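Local coordinates for mbGIPC protein (Monosiga brevicollis, PDB 6X1X) that probably binds short, typically C-terminal, peptide segments of partner proteins through this PDZ domain, as a choanoflagellate member of the GIPC family, at residues Phe67-Ala70 / Arg71-Glu75; Val11-Gly15 / Pro16-Leu20; Lys74-Pro77 / Ile78-Phe82. All coordinates share one frame; numbering follows the deposited sequence. Where two conformers were deposited one is given.

How the interactions relate
Interaction 2 lies 8 Å from interaction 3 and 12 Å from interaction 1, centre to centre, and Lys13 gives the polar links to both. Its NZ stands 2.9 Å from Leu73 O in interaction 1 and 2.8 Å from Ile76 O in interaction 3, both probable hydrogen bonds, while its backbone O is 2.7 Å from Gly79 N. Interactions 1 and 3 share Lys74 and Glu75 on helix 66-75, and Leu73 CD2 packs 3.9 Å from Phe82 CE2. In PDZ domains the ligand peptide usually lies between this helix and the strand equivalent to 20-23, so interactions 1 and 2 probably border that groove; interaction 3 links the helix back to the sheet.

Interaction 1: residues Phe67-Ala70 / Arg71-Glu75; sequences FEVA and RMLKE
Phe67 to Ala70 and Arg71 to Glu75 form consecutive turns of one alpha-helix, 66-75, the helix that flanks the peptide groove in PDZ domains. Four i to i+4 bonds join the two segments, from Arg71 N to Phe67 O, Met72 N to Glu68 O, Leu73 N to Val69 O and Lys74 N to Ala70 O. The shortest is the last, at 2.8 Å between Lys74 N and Ala70 O. Their carbonyl angles change along the series: Arg71 N stands above the Phe67 carbonyl plane, 40° out of it, whereas Lys74 N lies nearly in line with the Ala70 C=O bond.

Val69 and Leu73 make the buried face. Their methyls meet loosely, Val69 CG1 to Leu73 CD1 at 4.5 Å, and both side chains also reach Ile56 of strand 52-56. Toward strand 20-23, Val69 touches Ile22 and Leu73 touches Leu20.

On the exposed face Arg71 starts with CG anti to its own N (chi1 170°) and runs extended to NE, which brings it alongside Glu75 one turn on. There NE donates a salt-bridged hydrogen bond of 2.9 Å to Glu75 OE2, reaching the carboxylate on its syn side with that oxygen close to the guanidinium plane.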
ATOM      1  N   PHE A  67       6.913  10.191   1.119  1.00  6.51           N
ATOM      2  CA  PHE A  67       6.857  10.975  -0.109  1.00  7.20           C
ATOM      3  C   PHE A  67       7.492  10.239  -1.284  1.00  6.05           C
ATOM      4  O   PHE A  67       7.091  10.457  -2.429  1.00  6.17           O
ATOM      5  CB  PHE A  67       7.409  12.392   0.075  1.00  9.09           C
ATOM      6  CG  PHE A  67       8.864  12.455   0.436  1.00 10.13           C
ATOM      7  CD1 PHE A  67       9.842  12.427  -0.541  1.00 11.40           C
ATOM      8  CD2 PHE A  67       9.246  12.609   1.755  1.00 14.27           C
ATOM      9  CE1 PHE A  67      11.183  12.508  -0.191  1.00 16.10           C
ATOM     10  CE2 PHE A  67      10.572  12.691   2.105  1.00 18.08           C
ATOM     11  CZ  PHE A  67      11.536  12.639   1.140  1.00 13.58           C
ATOM     12  N   GLU A  68       8.466   9.357  -1.018  1.00  6.28           N
ATOM     13  CA  GLU A  68       9.087   8.573  -2.090  1.00  6.13           C
ATOM     14  C   GLU A  68       8.158   7.471  -2.575  1.00  5.64           C
ATOM     15  O   GLU A  68       8.037   7.233  -3.785  1.00  5.99           O
ATOM     16  CB  GLU A  68      10.415   7.988  -1.603  1.00  6.87           C
ATOM     17  CG  GLU A  68      11.416   9.064  -1.227  1.00  8.12           C
ATOM     18  CD  GLU A  68      12.674   8.534  -0.579  1.00  7.47           C
ATOM     19  OE1 GLU A  68      12.585   7.636   0.285  1.00  9.99           O
ATOM     20  OE2 GLU A  68      13.762   9.018  -0.953  1.00  8.93           O
ATOM     21  N   VAL A  69       7.513   6.775  -1.639  1.00  5.48           N
ATOM     22  CA  VAL A  69       6.542   5.746  -1.989  1.00  5.51           C
ATOM     23  C   VAL A  69       5.355   6.371  -2.711  1.00  5.46           C
ATOM     24  O   VAL A  69       4.863   5.843  -3.719  1.00  5.53           O
ATOM     25  CB  VAL A  69       6.123   4.998  -0.709  1.00  5.64           C
ATOM     26  CG1 VAL A  69       5.054   3.969  -1.016  1.00  6.94           C
ATOM     27  CG2 VAL A  69       7.334   4.340  -0.062  1.00  5.98           C
ATOM     28  N   ALA A  70       4.900   7.528  -2.222  1.00  5.59           N
ATOM     29  CA  ALA A  70       3.781   8.211  -2.855  1.00  6.10           C
ATOM     30  C   ALA A  70       4.120   8.605  -4.278  1.00  5.47           C
ATOM     31  O   ALA A  70       3.296   8.450  -5.182  1.00  5.72           O
ATOM     32  CB  ALA A  70       3.403   9.453  -2.051  1.00  7.99           C
ATOM     33  N   ARG A  71       5.322   9.141  -4.488  1.00  5.79           N
ATOM     34  CA  ARG A  71       5.751   9.492  -5.836  1.00  5.62           C
ATOM     35  C   ARG A  71       5.681   8.292  -6.772  1.00  4.97           C
ATOM     36  O   ARG A  71       5.217   8.408  -7.914  1.00  5.44           O
ATOM     37  CB  ARG A  71       7.175  10.026  -5.780  1.00  6.30           C
ATOM     38  CG  ARG A  71       7.810  10.202  -7.135  1.00  6.57           C
ATOM     39  CD  ARG A  71       9.217  10.728  -6.991  1.00  7.13           C
ATOM     40  NE  ARG A  71       9.962  10.629  -8.239  1.00  6.74           N
ATOM     41  CZ  ARG A  71      11.258  10.907  -8.339  1.00  6.28           C
ATOM     42  NH1 ARG A  71      11.931  11.292  -7.259  1.00  7.62           N
ATOM     43  NH2 ARG A  71      11.884  10.773  -9.505  1.00  6.67           N
ATOM     44  N   MET A  72       6.118   7.126  -6.298  1.00  5.37           N
ATOM     45  CA  MET A  72       6.115   5.941  -7.143  1.00  5.14           C
ATOM     46  C   MET A  72       4.699   5.537  -7.537  1.00  5.33           C
ATOM     47  O   MET A  72       4.451   5.157  -8.687  1.00  6.03           O
ATOM     48  CB  MET A  72       6.851   4.814  -6.430  1.00  5.88           C
ATOM     49  CG  MET A  72       7.089   3.595  -7.311  1.00  7.26           C
ATOM     50  SD  MET A  72       8.367   2.497  -6.680  1.00  7.53           S
ATOM     51  CE  MET A  72       9.821   3.488  -7.031  1.00  9.46           C
ATOM     52  N   LEU A  73       3.752   5.611  -6.598  1.00  4.43           N
ATOM     53  CA  LEU A  73       2.362   5.292  -6.914  1.00  4.91           C
ATOM     54  C   LEU A  73       1.745   6.348  -7.821  1.00  4.34           C
ATOM     55  O   LEU A  73       0.985   6.023  -8.742  1.00  4.98           O
ATOM     56  CB  LEU A  73       1.566   5.180  -5.616  1.00  5.27           C
ATOM     57  CG  LEU A  73       1.926   3.977  -4.751  1.00  5.22           C
ATOM     58  CD1 LEU A  73       1.267   4.098  -3.388  1.00  8.15           C
ATOM     59  CD2 LEU A  73       1.506   2.689  -5.423  1.00  7.33           C
ATOM     60  N   LYS A  74       2.062   7.618  -7.567  1.00  4.49           N
ATOM     61  CA  LYS A  74       1.505   8.715  -8.346  1.00  5.16           C
ATOM     62  C   LYS A  74       1.947   8.637  -9.799  1.00  3.91           C
ATOM     63  O   LYS A  74       1.166   8.937 -10.709  1.00  5.39           O
ATOM     64  CB  LYS A  74       1.976  10.026  -7.719  1.00  5.56           C
ATOM     65  CG  LYS A  74       1.487  11.288  -8.401  1.00  8.33           C
ATOM     66  CD  LYS A  74       2.009  12.532  -7.688  1.00  8.29           C
ATOM     67  CE  LYS A  74       1.535  12.596  -6.253  1.00 10.82           C
ATOM     68  NZ  LYS A  74       2.098  13.798  -5.557  1.00 11.83           N
ATOM     69  N   GLU A  75       3.201   8.239 -10.032  1.00  4.93           N
ATOM     70  CA  GLU A  75       3.754   8.226 -11.380  1.00  5.78           C
ATOM     71  C   GLU A  75       3.183   7.123 -12.256  1.00  5.26           C
ATOM     72  O   GLU A  75       3.248   7.236 -13.484  1.00  6.77           O
ATOM     73  CB  GLU A  75       5.278   8.139 -11.332  1.00  5.16           C
ATOM     74  CG  GLU A  75       5.888   9.454 -10.897  1.00  5.53           C
ATOM     75  CD  GLU A  75       7.387   9.411 -10.630  1.00  6.30           C
ATOM     76  OE1 GLU A  75       8.028   8.334 -10.738  1.00  5.64           O
ATOM     77  OE2 GLU A  75       7.935  10.481 -10.298  1.00  6.20           O
TER

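Interaction 2: residues Val11-Gly15 / Pro16-Leu20; sequences VIKDG and PALGL
Lys13, near strand 6-12, reaches across to Leu18 and Pro16 with a fully extended side chain. It is the centre of an inverse gamma turn, which bends the backbone sharply at this point. Its CG is met by Leu18 CD2 at 3.9 Å; this methyl is the leucine atom that does the touching, and the two side chains cross at about a right angle. Farther out, Lys13 CE lies 4.1 Å from Pro16 O. CG sits anti to the backbone N (chi1 -175°), and with the remaining torsions also near 180° the ammonium is carried toward the C-terminal end of helix 66-75. Lys13 NZ donates to a water at 2.7 Å, and the same water donates to Pro16 O at 2.8 Å, bridging lysine and loop. NZ also bonds to the backbone carbonyls of Leu73 and Ile76; a positive charge among these oxygens would probably interact favourably with the C-terminal end of the helix.

This turn leads into the loop that precedes strand 20-23, which in PDZ domains is the carboxylate-binding loop; Ala17 to Leu20 (ALGL) match its GLGF-like motif, so a similar role is likely here.

Next comes Gly15, whose backbone is extended ahead of the proline. A beta-carbon there would fall only 2.9 Å from Pro16 CD, so the absence of a side chain fits this junction. Its carbonyl O lies 3.2 Å from Ala17 N, at an angle too poor for a bond, and the chain continues to Leu18, whose backbone bonds to Met41 and whose side chain also touches Phe82.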
ATOM      1  N   VAL A  11      -3.347  -4.520  -8.900  1.00 10.31           N
ATOM      2  CA  VAL A  11      -4.356  -3.467  -8.933  1.00 13.10           C
ATOM      3  C   VAL A  11      -4.301  -2.797 -10.294  1.00 10.16           C
ATOM      4  O   VAL A  11      -3.218  -2.582 -10.843  1.00  7.78           O
ATOM      5  CB  VAL A  11      -4.080  -2.411  -7.836  1.00 11.07           C
ATOM      6  CG1 VAL A  11      -5.085  -1.293  -7.894  1.00 18.69           C
ATOM      7  CG2 VAL A  11      -4.118  -3.042  -6.488  1.00 22.11           C
ATOM      8  N   ILE A  12      -5.456  -2.429 -10.826  1.00 11.57           N
ATOM      9  CA  ILE A  12      -5.521  -1.592 -12.019  1.00 10.11           C
ATOM     10  C   ILE A  12      -5.747  -0.152 -11.581  1.00  7.67           C
ATOM     11  O   ILE A  12      -6.735   0.155 -10.904  1.00  7.51           O
ATOM     12  CB  ILE A  12      -6.623  -2.058 -12.978  1.00 13.95           C
ATOM     13  CG1 ILE A  12      -6.270  -3.440 -13.522  1.00 15.30           C
ATOM     14  CG2 ILE A  12      -6.778  -1.063 -14.102  1.00 14.00           C
ATOM     15  CD1 ILE A  12      -7.220  -3.948 -14.574  1.00 31.80           C
ATOM     16  N   LYS A  13      -4.840   0.737 -11.977  1.00  7.34           N
ATOM     17  CA  LYS A  13      -4.972   2.151 -11.633  1.00  6.05           C
ATOM     18  C   LYS A  13      -5.850   2.790 -12.698  1.00  6.39           C
ATOM     19  O   LYS A  13      -5.361   3.352 -13.679  1.00  7.84           O
ATOM     20  CB  LYS A  13      -3.600   2.802 -11.547  1.00  6.81           C
ATOM     21  CG  LYS A  13      -3.657   4.242 -11.078  1.00  6.38           C
ATOM     22  CD  LYS A  13      -2.264   4.839 -10.933  1.00  6.36           C
ATOM     23  CE  LYS A  13      -2.349   6.309 -10.582  1.00  5.96           C
ATOM     24  NZ  LYS A  13      -1.013   6.962 -10.564  1.00  5.51           N
ATOM     25  N   ASP A  14      -7.170   2.710 -12.507  1.00  6.08           N
ATOM     26  CA  ASP A  14      -8.102   3.108 -13.560  1.00  7.47           C
ATOM     27  C   ASP A  14      -8.379   4.601 -13.593  1.00  6.87           C
ATOM     28  O   ASP A  14      -9.039   5.069 -14.530  1.00 10.19           O
ATOM     29  CB  ASP A  14      -9.425   2.340 -13.444  1.00  9.94           C
ATOM     30  CG  ASP A  14     -10.205   2.699 -12.195  1.00 10.19           C
ATOM     31  OD1 ASP A  14     -10.771   3.807 -12.143  1.00 12.11           O
ATOM     32  OD2 ASP A  14     -10.286   1.869 -11.268  1.00 11.85           O
ATOM     33  N   GLY A  15      -7.914   5.347 -12.602  1.00  6.68           N
ATOM     34  CA  GLY A  15      -8.076   6.779 -12.548  1.00  6.49           C
ATOM     35  C   GLY A  15      -6.906   7.366 -11.796  1.00  5.92           C
ATOM     36  O   GLY A  15      -6.003   6.652 -11.357  1.00  6.42           O
ATOM     37  N   PRO A  16      -6.904   8.687 -11.622  1.00  5.58           N
ATOM     38  CA  PRO A  16      -5.716   9.365 -11.088  1.00  5.78           C
ATOM     39  C   PRO A  16      -5.498   9.177  -9.600  1.00  5.01           C
ATOM     40  O   PRO A  16      -4.422   9.545  -9.109  1.00  6.78           O
ATOM     41  CB  PRO A  16      -5.985  10.842 -11.416  1.00  5.72           C
ATOM     42  CG  PRO A  16      -7.466  10.943 -11.464  1.00  6.22           C
ATOM     43  CD  PRO A  16      -7.918   9.650 -12.087  1.00  5.90           C
ATOM     44  N   ALA A  17      -6.465   8.635  -8.860  1.00  5.21           N
ATOM     45  CA  ALA A  17      -6.381   8.553  -7.407  1.00  4.50           C
ATOM     46  C   ALA A  17      -6.695   7.138  -6.943  1.00  5.14           C
ATOM     47  O   ALA A  17      -7.728   6.567  -7.316  1.00  5.80           O
ATOM     48  CB  ALA A  17      -7.364   9.528  -6.755  1.00  8.04           C
ATOM     49  N   LEU A  18      -5.833   6.591  -6.100  1.00  4.69           N
ATOM     50  CA  LEU A  18      -6.031   5.242  -5.589  1.00  5.17           C
ATOM     51  C   LEU A  18      -6.862   5.196  -4.322  1.00  4.84           C
ATOM     52  O   LEU A  18      -7.404   4.131  -4.002  1.00  5.95           O
ATOM     53  CB  LEU A  18      -4.681   4.589  -5.293  1.00  5.76           C
ATOM     54  CG  LEU A  18      -3.818   4.331  -6.523  1.00  6.26           C
ATOM     55  CD1 LEU A  18      -2.393   4.020  -6.098  1.00  8.35           C
ATOM     56  CD2 LEU A  18      -4.382   3.186  -7.354  1.00  7.85           C
ATOM     57  N   GLY A  19      -6.962   6.302  -3.587  1.00  5.03           N
ATOM     58  CA  GLY A  19      -7.653   6.321  -2.312  1.00  6.33           C
ATOM     59  C   GLY A  19      -6.783   6.071  -1.099  1.00  5.04           C
ATOM     60  O   GLY A  19      -7.323   5.889   0.001  1.00  5.91           O
ATOM     61  N   LEU A  20      -5.464   6.073  -1.243  1.00  5.04           N
ATOM     62  CA  LEU A  20      -4.571   5.792  -0.128  1.00  5.26           C
ATOM     63  C   LEU A  20      -4.092   7.072   0.534  1.00  4.98           C
ATOM     64  O   LEU A  20      -3.740   8.041  -0.149  1.00  6.34           O
ATOM     65  CB  LEU A  20      -3.325   5.057  -0.611  1.00  6.90           C
ATOM     66  CG  LEU A  20      -3.544   3.654  -1.148  1.00  6.35           C
ATOM     67  CD1 LEU A  20      -2.237   3.095  -1.684  1.00 10.35           C
ATOM     68  CD2 LEU A  20      -4.132   2.739  -0.076  1.00  9.00           C
TER
HETATM   69  O   HOH W   1      -2.188   9.410 -10.868  1.00  8.53           O

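Interaction 3: residues Lys74-Pro77 / Ile78-Phe82; sequences KEIP and IGSEF
Ser80 meets Pro77 twice at one atom: both its backbone N and its OG donate to Pro77 O. The N bond, 3.1 Å from Ser80 N to Pro77 O, closes a type II beta turn from Pro77 to Ser80, with Ile78 and Gly79 at its corners. The hydroxyl bond is the shorter, 2.9 Å from Ser80 OG to Pro77 O, and OG stands above the carbonyl plane, 39° out of it. Both donors come from the same face of that plane, so the oxygen is gripped from one side. Ser80 OG also lies against the proline ring, 3.5 Å from Pro77 CB. An alanine here would keep the backbone bond but would probably cost Pro77 O its second donor, leaving that carbonyl with Ser80 N as its one donor within the turn.

Beside the turn, Ile76 makes two contacts, one with each branch. Ile76 CG2 touches Ser80 CB at 3.7 Å. Ile76 CD1 rests over one face of the Phe82 ring as a CH-pi contact, 4.0 Å from its centroid and 27° off the normal. Phe82 offers that face because its CG is turned between backbone N and carbonyl carbon (chi1 68°).

Gly79 has a positive phi, where a side chain would press on the carbonyl O of Ile78; this suits the second corner of a type II turn. Outside, Ile78 touches Pro16, and the Ser80 backbone bonds to that of Lys13. The turn thus carries the chain from the end of helix 66-75 into strand 81-87, which pairs antiparallel with strand 6-12 through Phe82 and Val11.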
ATOM      1  N   LYS A  74       2.062   7.618  -7.567  1.00  4.49           N
ATOM      2  CA  LYS A  74       1.505   8.715  -8.346  1.00  5.16           C
ATOM      3  C   LYS A  74       1.947   8.637  -9.799  1.00  3.91           C
ATOM      4  O   LYS A  74       1.166   8.937 -10.709  1.00  5.39           O
ATOM      5  CB  LYS A  74       1.976  10.026  -7.719  1.00  5.56           C
ATOM      6  CG  LYS A  74       1.487  11.288  -8.401  1.00  8.33           C
ATOM      7  CD  LYS A  74       2.009  12.532  -7.688  1.00  8.29           C
ATOM      8  CE  LYS A  74       1.535  12.596  -6.253  1.00 10.82           C
ATOM      9  NZ  LYS A  74       2.098  13.798  -5.557  1.00 11.83           N
ATOM     10  N   GLU A  75       3.201   8.239 -10.032  1.00  4.93           N
ATOM     11  CA  GLU A  75       3.754   8.226 -11.380  1.00  5.78           C
ATOM     12  C   GLU A  75       3.183   7.123 -12.256  1.00  5.26           C
ATOM     13  O   GLU A  75       3.248   7.236 -13.484  1.00  6.77           O
ATOM     14  CB  GLU A  75       5.278   8.139 -11.332  1.00  5.16           C
ATOM     15  CG  GLU A  75       5.888   9.454 -10.897  1.00  5.53           C
ATOM     16  CD  GLU A  75       7.387   9.411 -10.630  1.00  6.30           C
ATOM     17  OE1 GLU A  75       8.028   8.334 -10.738  1.00  5.64           O
ATOM     18  OE2 GLU A  75       7.935  10.481 -10.298  1.00  6.20           O
ATOM     19  N   ILE A  76       2.625   6.067 -11.672  1.00  5.27           N
ATOM     20  CA  ILE A  76       2.060   4.969 -12.459  1.00  5.52           C
ATOM     21  C   ILE A  76       1.035   5.526 -13.436  1.00  5.70           C
ATOM     22  O   ILE A  76       0.101   6.221 -13.017  1.00  5.59           O
ATOM     23  CB  ILE A  76       1.425   3.905 -11.556  1.00  5.36           C
ATOM     24  CG1 ILE A  76       2.498   3.246 -10.683  1.00  7.30           C
ATOM     25  CG2 ILE A  76       0.664   2.877 -12.397  1.00  6.67           C
ATOM     26  CD1 ILE A  76       1.952   2.384  -9.582  1.00  8.21           C
ATOM     27  N   PRO A  77       1.167   5.270 -14.736  1.00  6.54           N
ATOM     28  CA  PRO A  77       0.206   5.835 -15.687  1.00  6.62           C
ATOM     29  C   PRO A  77      -1.187   5.261 -15.485  1.00  7.48           C
ATOM     30  O   PRO A  77      -1.362   4.081 -15.172  1.00  7.24           O
ATOM     31  CB  PRO A  77       0.779   5.441 -17.055  1.00  8.95           C
ATOM     32  CG  PRO A  77       2.245   5.230 -16.802  1.00 12.17           C
ATOM     33  CD  PRO A  77       2.311   4.639 -15.419  1.00  8.03           C
ATOM     34  N   ILE A  78      -2.188   6.121 -15.668  1.00  6.36           N
ATOM     35  CA  ILE A  78      -3.568   5.674 -15.602  1.00  7.13           C
ATOM     36  C   ILE A  78      -3.796   4.602 -16.657  1.00  7.32           C
ATOM     37  O   ILE A  78      -3.340   4.716 -17.805  1.00  8.43           O
ATOM     38  CB  ILE A  78      -4.506   6.880 -15.773  1.00  7.55           C
ATOM     39  CG1 ILE A  78      -4.352   7.831 -14.585  1.00  8.12           C
ATOM     40  CG2 ILE A  78      -5.946   6.420 -15.919  1.00 10.12           C
ATOM     41  CD1 ILE A  78      -5.039   9.154 -14.782  1.00  8.67           C
ATOM     42  N   GLY A  79      -4.489   3.539 -16.257  1.00  6.99           N
ATOM     43  CA  GLY A  79      -4.730   2.395 -17.104  1.00  8.86           C
ATOM     44  C   GLY A  79      -3.756   1.261 -16.892  1.00  9.84           C
ATOM     45  O   GLY A  79      -3.995   0.154 -17.394  1.00 12.80           O
ATOM     46  N   SER A  80      -2.682   1.498 -16.153  1.00  8.57           N
ATOM     47  CA  SER A  80      -1.680   0.476 -15.913  1.00  9.20           C
ATOM     48  C   SER A  80      -2.072  -0.405 -14.743  1.00  8.10           C
ATOM     49  O   SER A  80      -2.646   0.060 -13.757  1.00  8.65           O
ATOM     50  CB  SER A  80      -0.350   1.134 -15.551  1.00 11.55           C
ATOM     51  OG  SER A  80       0.096   2.007 -16.566  1.00 21.63           O
ATOM     52  N   GLU A  81      -1.733  -1.677 -14.851  1.00  8.08           N
ATOM     53  CA  GLU A  81      -1.717  -2.546 -13.688  0.50  9.03           C
ATOM     54  C   GLU A  81      -0.416  -2.328 -12.930  1.00  8.47           C
ATOM     55  O   GLU A  81       0.606  -1.939 -13.504  1.00 11.70           O
ATOM     56  CB  GLU A  81      -1.794  -4.010 -14.120  0.50 12.02           C
ATOM     57  CG  GLU A  81      -3.011  -4.353 -14.961  0.50 18.32           C
ATOM     58  CD  GLU A  81      -3.024  -5.802 -15.409  0.50 21.66           C
ATOM     59  OE1 GLU A  81      -2.351  -6.632 -14.763  0.50 22.17           O
ATOM     60  OE2 GLU A  81      -3.706  -6.109 -16.412  0.50 25.38           O
ATOM     61  N   PHE A  82      -0.462  -2.549 -11.621  1.00  7.28           N
ATOM     62  CA  PHE A  82       0.750  -2.526 -10.819  1.00  7.02           C
ATOM     63  C   PHE A  82       0.621  -3.561  -9.720  1.00  6.10           C
ATOM     64  O   PHE A  82      -0.482  -4.003  -9.379  1.00  7.50           O
ATOM     65  CB  PHE A  82       1.073  -1.132 -10.253  1.00  7.61           C
ATOM     66  CG  PHE A  82       0.100  -0.644  -9.199  1.00  6.78           C
ATOM     67  CD1 PHE A  82      -1.092  -0.040  -9.563  1.00  7.33           C
ATOM     68  CD2 PHE A  82       0.398  -0.769  -7.848  1.00  7.61           C
ATOM     69  CE1 PHE A  82      -1.974   0.423  -8.591  1.00  8.61           C
ATOM     70  CE2 PHE A  82      -0.481  -0.303  -6.870  1.00  8.48           C
ATOM     71  CZ  PHE A  82      -1.666   0.287  -7.245  1.00  9.70           C
TER